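Long-range contact in triacylglycerol lipase (Clostridium botulinum, PDB 5AH1), which hydrolyses ester bonds as a zinc-binding alpha/beta-hydrolase, classed as a triacylglycerol lipase and linked to the breakdown of synthetic polyesters: residues Y78-V83 / H177-S182. Numbering follows the deposited sequence. Where two conformers were deposited one is given.
Sequences YPIVLV and HLIGHS
Pro79 O takes the amide of His177 in a nearly straight hydrogen bond (N to O 2.8 Å, 177° at the hydrogen), the first of five that join strand 80-83, with the residue just before it, to its parallel neighbour 176-181. Val81 then works both ways: its N donates to His177 O and its O receives Ile179 N. Val83, two residues on, does the same, its N giving to Ile179 O at a more bent 144°, and its O accepting His181 N at 3.1 Å. Between these bonds Gly180 CA lies 3.2 Å from Val83 O, a close CA-H...O contact.

At the start of the pair the His177 imidazole lies buried against Tyr78. The ring edge brings CD2 to 3.3 Å from Tyr78 O, while Tyr78 CB lies above the ring plane but outside the CD2-NE2 bond, 3.8 Å from either atom. Both ring nitrogens are bonded, ND1 to Ser223 of strand 221-227 and NE2 to Asn76, which also accepts Tyr78 N.

On the face shared by Ile80, Leu82 and Ile179, the tip CD1 of Ile179 meets Ile80 CG2 at 3.7 Å, and Leu82 CD2 lies beside Ile179 CB. On the other face Leu178 CD2 touches Val81 CB at 3.9 Å and also reaches Val83 CG2, on the side facing helix 183-197, where Ile188 packs on both Leu178 and Val83.

The pair sits inside the central parallel sheet of the alpha/beta-hydrolase fold, and Gly180 and Ser182 belong to a GxSxG sequence consistent with the nucleophile elbow. Ser182 has the positive phi (60°) expected there. Backbone bonding continues to His181, whose ND1 and NE2 bond Tyr99 OH and His426 O, so main chain and side chain both hold the residue before the probable nucleophile.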
loop_
_atom_site.group_PDB
_atom_site.type_symbol
_atom_site.label_atom_id
_atom_site.label_comp_id
_atom_site.label_asym_id
_atom_site.label_seq_id
_atom_site.Cartn_x
_atom_site.Cartn_y
_atom_site.Cartn_z
ATOM N N TYR A 78 1.328 4.140 21.552
ATOM C CA TYR A 78 1.729 4.722 20.281
ATOM C C TYR A 78 0.524 4.794 19.351
ATOM O O TYR A 78 -0.266 3.856 19.268
ATOM C CB TYR A 78 2.809 3.868 19.642
ATOM C CG TYR A 78 4.022 3.618 20.507
ATOM C CD1 TYR A 78 4.537 4.595 21.346
ATOM C CD2 TYR A 78 4.662 2.386 20.474
ATOM C CE1 TYR A 78 5.657 4.359 22.109
ATOM C CE2 TYR A 78 5.791 2.135 21.231
ATOM C CZ TYR A 78 6.275 3.111 22.073
ATOM O OH TYR A 78 7.410 2.847 22.810
ATOM N N PRO A 79 0.410 5.897 18.594
ATOM C CA PRO A 79 -0.685 5.994 17.622
ATOM C C PRO A 79 -0.424 5.193 16.361
ATOM O O PRO A 79 0.704 4.771 16.091
ATOM C CB PRO A 79 -0.717 7.481 17.277
ATOM C CG PRO A 79 0.685 7.898 17.432
ATOM C CD PRO A 79 1.196 7.141 18.632
ATOM N N ILE A 80 -1.494 5.008 15.595
ATOM C CA ILE A 80 -1.446 4.369 14.282
ATOM C C ILE A 80 -1.395 5.450 13.207
ATOM O O ILE A 80 -2.076 6.469 13.309
ATOM C CB ILE A 80 -2.711 3.474 14.084
ATOM C CG1 ILE A 80 -2.622 2.241 14.990
ATOM C CG2 ILE A 80 -2.905 3.078 12.631
ATOM C CD1 ILE A 80 -3.942 1.523 15.197
ATOM N N VAL A 81 -0.573 5.229 12.186
ATOM C CA VAL A 81 -0.587 6.030 10.975
ATOM C C VAL A 81 -0.891 5.084 9.811
ATOM O O VAL A 81 -0.160 4.125 9.558
ATOM C CB VAL A 81 0.755 6.790 10.758
ATOM C CG1 VAL A 81 0.771 7.511 9.419
ATOM C CG2 VAL A 81 0.995 7.779 11.895
ATOM N N LEU A 82 -1.961 5.404 9.090
ATOM C CA LEU A 82 -2.457 4.620 7.959
ATOM C C LEU A 82 -1.868 5.141 6.651
ATOM O O LEU A 82 -1.847 6.349 6.425
ATOM C CB LEU A 82 -3.983 4.749 7.900
ATOM C CG LEU A 82 -4.762 4.283 9.131
ATOM C CD1 LEU A 82 -6.217 4.684 9.011
ATOM C CD2 LEU A 82 -4.666 2.788 9.316
ATOM N N VAL A 83 -1.417 4.225 5.795
ATOM C CA VAL A 83 -0.746 4.577 4.547
ATOM C C VAL A 83 -1.315 3.761 3.373
ATOM O O VAL A 83 -1.164 2.547 3.297
ATOM C CB VAL A 83 0.768 4.365 4.656
ATOM C CG1 VAL A 83 1.458 4.853 3.366
ATOM C CG2 VAL A 83 1.347 5.069 5.890
ATOM N N HIS A 177 2.846 3.148 15.156
ATOM C CA HIS A 177 2.564 1.916 14.440
ATOM C C HIS A 177 2.198 2.318 13.017
ATOM O O HIS A 177 1.261 3.093 12.832
ATOM C CB HIS A 177 1.367 1.183 15.017
ATOM C CG HIS A 177 1.527 0.771 16.441
ATOM N ND1 HIS A 177 2.356 -0.261 16.825
ATOM C CD2 HIS A 177 0.959 1.249 17.573
ATOM C CE1 HIS A 177 2.275 -0.407 18.136
ATOM N NE2 HIS A 177 1.441 0.497 18.615
ATOM N N LEU A 178 2.908 1.797 12.017
ATOM C CA LEU A 178 2.557 2.063 10.629
ATOM C C LEU A 178 1.748 0.908 10.079
ATOM O O LEU A 178 2.123 -0.257 10.246
ATOM C CB LEU A 178 3.811 2.240 9.773
ATOM C CG LEU A 178 4.500 3.594 9.933
ATOM C CD1 LEU A 178 5.912 3.540 9.354
ATOM C CD2 LEU A 178 3.696 4.693 9.265
ATOM N N ILE A 179 0.643 1.230 9.419
ATOM C CA ILE A 179 -0.177 0.239 8.735
ATOM C C ILE A 179 -0.323 0.655 7.285
ATOM O O ILE A 179 -0.808 1.752 7.009
ATOM C CB ILE A 179 -1.581 0.086 9.392
ATOM C CG1 ILE A 179 -1.460 -0.298 10.871
ATOM C CG2 ILE A 179 -2.412 -0.933 8.636
ATOM C CD1 ILE A 179 -2.781 -0.481 11.621
ATOM N N GLY A 180 0.080 -0.232 6.384
ATOM C CA GLY A 180 0.090 0.080 4.970
ATOM C C GLY A 180 -0.621 -0.967 4.149
ATOM O O GLY A 180 -0.319 -2.147 4.246
ATOM N N HIS A 181 -1.556 -0.521 3.313
ATOM C CA HIS A 181 -2.311 -1.416 2.438
ATOM C C HIS A 181 -1.704 -1.378 1.050
ATOM O O HIS A 181 -1.294 -0.317 0.570
ATOM C CB HIS A 181 -3.777 -0.999 2.391
ATOM C CG HIS A 181 -4.606 -1.798 1.437
ATOM N ND1 HIS A 181 -5.055 -1.292 0.232
ATOM C CD2 HIS A 181 -5.014 -3.089 1.478
ATOM C CE1 HIS A 181 -5.759 -2.219 -0.393
ATOM N NE2 HIS A 181 -5.740 -3.321 0.339
ATOM N N SER A 182 -1.686 -2.514 0.364
ATOM C CA SER A 182 -1.236 -2.519 -1.023
ATOM C C SER A 182 0.206 -2.009 -1.014
ATOM O O SER A 182 0.994 -2.363 -0.140
ATOM C CB SER A 182 -2.200 -1.664 -1.892
ATOM O OG SER A 182 -1.616 -1.229 -3.113
#